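Local coordinates for protein beta-galactosidase (Bacillus circulans subsp. alkalophilus, PDB 3TTY) that hydrolyses terminal beta-galactosides, releasing galactose, as a trimeric glycoside hydrolase whose sugar pocket is built on a TIM barrel, at residues A[80-85]-A[146-151]; A[124-129]-A[233-238]. One frame throughout, in Å; residues are numbered along the deposited sequence.

Contact 1. Residues A[80-85]-A[146-151]. With GLA (alpha-D-galactopyranose), chain H.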
loop_
_atom_site.group_PDB
_atom_site.type_symbol
_atom_site.label_atom_id
_atom_site.label_comp_id
_atom_site.label_asym_id
_atom_site.label_seq_id
_atom_site.Cartn_x
_atom_site.Cartn_y
_atom_site.Cartn_z
ATOM N N THR A 80 34.673 -6.345 13.935
ATOM C CA THR A 80 34.628 -5.665 15.225
ATOM C C THR A 80 33.357 -5.957 16.025
ATOM O O THR A 80 33.274 -5.587 17.199
ATOM C CB THR A 80 34.722 -4.150 15.040
ATOM O OG1 THR A 80 33.646 -3.722 14.200
ATOM C CG2 THR A 80 36.041 -3.785 14.388
ATOM N N SER A 81 32.368 -6.586 15.390
ATOM C CA SER A 81 31.126 -6.976 16.070
ATOM C C SER A 81 30.205 -5.802 16.384
ATOM O O SER A 81 29.261 -5.952 17.150
ATOM C CB SER A 81 31.419 -7.719 17.376
ATOM O OG SER A 81 31.036 -9.078 17.303
ATOM N N THR A 82 30.464 -4.643 15.796
ATOM C CA THR A 82 29.665 -3.461 16.108
ATOM C C THR A 82 28.382 -3.281 15.284
ATOM O O THR A 82 27.677 -2.290 15.450
ATOM C CB THR A 82 30.520 -2.178 16.022
ATOM O OG1 THR A 82 31.043 -2.042 14.697
ATOM C CG2 THR A 82 31.676 -2.232 17.039
ATOM N N GLY A 83 28.070 -4.230 14.406
ATOM C CA GLY A 83 26.893 -4.112 13.556
ATOM C C GLY A 83 25.567 -4.375 14.266
ATOM O O GLY A 83 24.506 -4.125 13.714
ATOM N N ALA A 84 25.620 -4.902 15.484
ATOM C CA ALA A 84 24.410 -5.102 16.272
ATOM C C ALA A 84 24.772 -4.988 17.743
ATOM O O ALA A 84 25.597 -5.761 18.235
ATOM C CB ALA A 84 23.782 -6.467 15.986
ATOM N N HIS A 85 24.167 -4.017 18.431
ATOM C CA HIS A 85 24.486 -3.763 19.826
ATOM C C HIS A 85 23.776 -4.757 20.748
ATOM O O HIS A 85 22.860 -5.434 20.325
ATOM C CB HIS A 85 24.165 -2.303 20.196
ATOM C CG HIS A 85 22.740 -1.905 19.961
ATOM N ND1 HIS A 85 22.373 -0.965 19.025
ATOM C CD2 HIS A 85 21.589 -2.313 20.554
ATOM C CE1 HIS A 85 21.061 -0.814 19.042
ATOM N NE2 HIS A 85 20.561 -1.622 19.962
ATOM N N HIS A 146 37.121 -6.150 9.491
ATOM C CA HIS A 146 35.774 -6.026 8.955
ATOM C C HIS A 146 34.980 -5.188 9.968
ATOM O O HIS A 146 34.381 -5.717 10.916
ATOM C CB HIS A 146 35.216 -7.451 8.754
ATOM C CG HIS A 146 33.781 -7.532 8.322
ATOM N ND1 HIS A 146 32.768 -6.821 8.932
ATOM C CD2 HIS A 146 33.184 -8.319 7.396
ATOM C CE1 HIS A 146 31.612 -7.148 8.378
ATOM N NE2 HIS A 146 31.832 -8.053 7.443
ATOM N N VAL A 147 35.006 -3.870 9.771
ATOM C CA VAL A 147 34.381 -2.929 10.707
ATOM C C VAL A 147 32.869 -2.999 10.648
ATOM O O VAL A 147 32.273 -2.846 9.569
ATOM C CB VAL A 147 34.799 -1.477 10.424
ATOM C CG1 VAL A 147 33.948 -0.503 11.249
ATOM C CG2 VAL A 147 36.287 -1.291 10.698
ATOM N N SER A 148 32.248 -3.239 11.802
ATOM C CA SER A 148 30.791 -3.278 11.876
ATOM C C SER A 148 30.256 -4.284 10.840
ATOM O O SER A 148 30.873 -5.321 10.599
ATOM C CB SER A 148 30.223 -1.870 11.628
ATOM O OG SER A 148 28.854 -1.776 11.983
ATOM N N ASN A 149 29.106 -3.972 10.252
ATOM C CA ASN A 149 28.522 -4.758 9.180
ATOM C C ASN A 149 27.427 -3.945 8.498
ATOM O O ASN A 149 26.546 -3.402 9.171
ATOM C CB ASN A 149 27.933 -6.068 9.704
ATOM C CG ASN A 149 27.580 -7.027 8.578
ATOM O OD1 ASN A 149 28.458 -7.513 7.870
ATOM N ND2 ASN A 149 26.292 -7.292 8.400
ATOM N N GLU A 150 27.490 -3.869 7.172
ATOM C CA GLU A 150 26.528 -3.102 6.370
ATOM C C GLU A 150 25.933 -1.861 7.075
ATOM O O GLU A 150 24.750 -1.840 7.427
ATOM C CB GLU A 150 25.399 -4.010 5.847
ATOM C CG GLU A 150 25.853 -5.124 4.916
ATOM C CD GLU A 150 24.711 -5.712 4.082
ATOM O OE1 GLU A 150 23.533 -5.651 4.521
ATOM O OE2 GLU A 150 24.994 -6.228 2.976
ATOM N N TYR A 151 26.757 -0.841 7.293
ATOM C CA TYR A 151 26.260 0.462 7.727
ATOM C C TYR A 151 25.089 0.940 6.847
ATOM O O TYR A 151 25.112 0.794 5.626
ATOM C CB TYR A 151 27.378 1.487 7.642
ATOM C CG TYR A 151 28.430 1.425 8.726
ATOM C CD1 TYR A 151 28.136 1.814 10.015
ATOM C CD2 TYR A 151 29.735 1.027 8.439
ATOM C CE1 TYR A 151 29.092 1.795 11.003
ATOM C CE2 TYR A 151 30.716 1.012 9.426
ATOM C CZ TYR A 151 30.381 1.403 10.705
ATOM O OH TYR A 151 31.322 1.401 11.707
HETATM C C1 GLA H . 23.942 -9.125 4.144
HETATM C C2 GLA H . 24.581 -9.231 5.551
HETATM C C3 GLA H . 24.830 -10.685 5.989
HETATM C C4 GLA H . 23.553 -11.471 5.733
HETATM C C5 GLA H . 23.131 -11.298 4.270
HETATM C C6 GLA H . 21.888 -12.161 4.019
HETATM O O1 GLA H . 24.804 -9.463 3.043
HETATM O O2 GLA H . 25.809 -8.522 5.589
HETATM O O3 GLA H . 25.149 -10.777 7.389
HETATM O O4 GLA H . 22.559 -10.911 6.582
HETATM O O5 GLA H . 22.776 -9.930 4.043
HETATM O O6 GLA H . 21.689 -12.339 2.611
#
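His146 O accepts a backbone hydrogen bond from Thr80 N (3.1 Å), carrying the pairing of strands 75-79 and 142-146 one residue past the end of the first. Val147 turns its side chain away from 80-85. Ser148 N gives a nearly straight hydrogen bond to Thr80 OG1 (2.8 Å, 175° at the hydrogen). Threonine suits this place because its hydroxyl, held between its own N and carbonyl carbon (chi1 58°), faces the incoming chain while CG2 lies near Val147 CA. Ser148 CA passes 3.1 Å from Thr82 OG1, a hydroxyl that, like Thr80 OG1, is hydrogen-bonded to Glu236 of helix 215-243. Ser148 OG sits 3.4 Å from Gly83 CA, where a side chain would collide with Asn149 CB. Asn149 ND2 gives a hydrogen bond to galactose O2 (3.1 Å), and Asn149 OD1 accepts from Asn252. Glu150 OE2 lies 3.2 Å from galactose O1; an alanine here, lacking the carboxylate, would probably open a gap beside galactose O1 and O2. An Asn-Glu pair after the fourth barrel strand is a hallmark of clan A glycosidases. Behind this rim, Val147 rests on helix 215-243, Tyr151 touches strand 249-253, and helix 119-135 backs Thr80 and Thr82.

Contact 2. Residues A[124-129]-A[233-238]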
loop_
_atom_site.group_PDB
_atom_site.type_symbol
_atom_site.label_atom_id
_atom_site.label_comp_id
_atom_site.label_asym_id
_atom_site.label_seq_id
_atom_site.Cartn_x
_atom_site.Cartn_y
_atom_site.Cartn_z
ATOM N N TYR A 124 31.337 2.761 23.335
ATOM C CA TYR A 124 31.633 1.330 23.455
ATOM C C TYR A 124 32.106 0.675 22.157
ATOM O O TYR A 124 32.862 -0.294 22.190
ATOM C CB TYR A 124 30.457 0.581 24.076
ATOM C CG TYR A 124 30.231 0.993 25.503
ATOM C CD1 TYR A 124 31.165 0.675 26.486
ATOM C CD2 TYR A 124 29.102 1.723 25.871
ATOM C CE1 TYR A 124 30.976 1.054 27.803
ATOM C CE2 TYR A 124 28.901 2.110 27.199
ATOM C CZ TYR A 124 29.847 1.775 28.159
ATOM O OH TYR A 124 29.673 2.155 29.477
ATOM N N ALA A 125 31.675 1.206 21.018
ATOM C CA ALA A 125 32.108 0.662 19.748
ATOM C C ALA A 125 33.605 0.918 19.561
ATOM O O ALA A 125 34.333 0.030 19.130
ATOM C CB ALA A 125 31.295 1.245 18.584
ATOM N N LYS A 126 34.059 2.124 19.901
ATOM C CA LYS A 126 35.490 2.435 19.883
ATOM C C LYS A 126 36.295 1.538 20.836
ATOM O O LYS A 126 37.309 0.960 20.460
ATOM C CB LYS A 126 35.731 3.899 20.238
ATOM C CG LYS A 126 37.209 4.245 20.393
ATOM C CD LYS A 126 37.470 5.754 20.336
ATOM C CE LYS A 126 38.972 6.051 20.407
ATOM N NZ LYS A 126 39.267 7.504 20.263
ATOM N N ILE A 127 35.842 1.429 22.076
ATOM C CA ILE A 127 36.505 0.541 23.018
ATOM C C ILE A 127 36.589 -0.901 22.501
ATOM O O ILE A 127 37.659 -1.514 22.541
ATOM C CB ILE A 127 35.838 0.592 24.404
ATOM C CG1 ILE A 127 36.039 1.987 25.008
ATOM C CG2 ILE A 127 36.424 -0.483 25.324
ATOM C CD1 ILE A 127 35.419 2.175 26.389
ATOM N N LEU A 128 35.475 -1.437 22.003
ATOM C CA LEU A 128 35.461 -2.828 21.532
ATOM C C LEU A 128 36.486 -3.072 20.417
ATOM O O LEU A 128 37.258 -4.031 20.470
ATOM C CB LEU A 128 34.063 -3.260 21.079
ATOM C CG LEU A 128 33.908 -4.691 20.552
ATOM C CD1 LEU A 128 34.500 -5.730 21.521
ATOM C CD2 LEU A 128 32.440 -4.995 20.254
ATOM N N ALA A 129 36.479 -2.210 19.410
ATOM C CA ALA A 129 37.425 -2.311 18.317
ATOM C C ALA A 129 38.858 -2.193 18.848
ATOM O O ALA A 129 39.752 -2.911 18.416
ATOM C CB ALA A 129 37.145 -1.223 17.280
ATOM N N PHE A 233 32.491 4.630 11.101
ATOM C CA PHE A 233 33.498 3.773 10.472
ATOM C C PHE A 233 34.923 4.237 10.759
ATOM O O PHE A 233 35.766 3.454 11.225
ATOM C CB PHE A 233 33.304 3.688 8.961
ATOM C CG PHE A 233 34.461 3.027 8.253
ATOM C CD1 PHE A 233 34.629 1.651 8.314
ATOM C CD2 PHE A 233 35.388 3.782 7.550
ATOM C CE1 PHE A 233 35.696 1.035 7.684
ATOM C CE2 PHE A 233 36.460 3.180 6.905
ATOM C CZ PHE A 233 36.620 1.807 6.969
ATOM N N LYS A 234 35.176 5.514 10.469
ATOM C CA LYS A 234 36.491 6.120 10.646
ATOM C C LYS A 234 36.955 6.040 12.085
ATOM O O LYS A 234 38.130 5.789 12.356
ATOM C CB LYS A 234 36.491 7.583 10.195
ATOM C CG LYS A 234 35.987 7.795 8.767
ATOM C CD LYS A 234 36.431 9.144 8.171
ATOM C CE LYS A 234 36.304 10.287 9.170
ATOM N NZ LYS A 234 36.630 11.607 8.566
ATOM N N MET A 235 36.028 6.263 13.007
ATOM C CA MET A 235 36.341 6.172 14.417
ATOM C C MET A 235 36.904 4.790 14.773
ATOM O O MET A 235 37.875 4.697 15.522
ATOM C CB MET A 235 35.107 6.489 15.264
ATOM C CG MET A 235 35.306 6.254 16.752
ATOM S SD MET A 235 33.738 6.170 17.660
ATOM C CE MET A 235 33.158 4.524 17.216
ATOM N N GLU A 236 36.300 3.725 14.247
ATOM C CA GLU A 236 36.774 2.367 14.553
ATOM C C GLU A 236 38.063 2.064 13.792
ATOM O O GLU A 236 39.022 1.519 14.346
ATOM C CB GLU A 236 35.702 1.307 14.247
ATOM C CG GLU A 236 34.535 1.285 15.235
ATOM C CD GLU A 236 33.649 0.039 15.073
ATOM O OE1 GLU A 236 34.187 -1.076 14.885
ATOM O OE2 GLU A 236 32.411 0.172 15.136
ATOM N N ARG A 237 38.076 2.431 12.518
ATOM C CA ARG A 237 39.247 2.268 11.679
ATOM C C ARG A 237 40.469 2.825 12.406
ATOM O O ARG A 237 41.490 2.158 12.487
ATOM C CB ARG A 237 39.037 2.980 10.339
ATOM C CG ARG A 237 40.262 3.049 9.440
ATOM C CD ARG A 237 40.116 4.159 8.407
ATOM N NE ARG A 237 40.319 5.466 9.008
ATOM C CZ ARG A 237 40.066 6.623 8.406
ATOM N NH1 ARG A 237 39.582 6.645 7.173
ATOM N NH2 ARG A 237 40.292 7.763 9.042
ATOM N N ASP A 238 40.353 4.037 12.953
ATOM C CA ASP A 238 41.491 4.689 13.609
ATOM C C ASP A 238 41.970 3.944 14.856
ATOM O O ASP A 238 43.168 3.816 15.093
ATOM C CB ASP A 238 41.179 6.147 13.947
ATOM C CG ASP A 238 41.052 7.037 12.694
ATOM O OD1 ASP A 238 41.476 6.618 11.588
ATOM O OD2 ASP A 238 40.525 8.167 12.823
#
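Met235 leaves its helix with CG anti to the backbone N (chi1 173°), and a bend at chi3 (76°) turns CE toward Ala125 and Lys126. Glu236, by contrast, sets CG beside its own N and extends from there, bringing its carboxylate to the alanines of 124-129. The two helices belong to the outer layer of the (beta/alpha)8 barrel, helix 119-135 leading into strand 142-146 and helix 215-243 into strand 249-253. They run in the same general direction; over 124-129 and 233-238 the axes come within 8.8 Å and cross at -30°. Such closeness suits alanine: Ala125 and Ala129, one turn apart, both aim CB at the other helix and leave room for longer side chains to lie between. The flexible, unbranched methionine fills the outer part of the seam, its CE 3.7 Å from Lys126 N and 4.0 Å from Ala125 CB. Lys126 contributes the foot of its chain, CB lying 4.0 Å from Met235 SD, while the extended remainder suits an exposed position. Deeper in, the carboxylate of Glu236 is buried, and hydrogen bonds to Thr80 and Thr82 satisfy its two oxygens. Each oxygen also rests against one alanine methyl: OE2 lies 3.8 Å from Ala125 CB, and OE1 lies 3.8 Å from Ala129 CB.

In the fold
Contact 1 and contact 2 have centres about 10 Å apart and interleave along the chain, each segment of one alternating with a segment of the other. Glu236 joins them through its two hydroxyl partners: its OE2 lies 2.6 Å from Thr82 OG1, and its OE1 lies 2.8 Å from Thr80 OG1. The helix pair thus supplies a second shell, holding the threonines against which residues 146-151 are set, and those residues in turn present Asn149 and Glu150 to the galactose. The two contacts also touch where Tyr151 OH packs 3.4 Å from Phe233 CA. Arg111, Glu307 and Glu355 bind the sugar from elsewhere in the pocket.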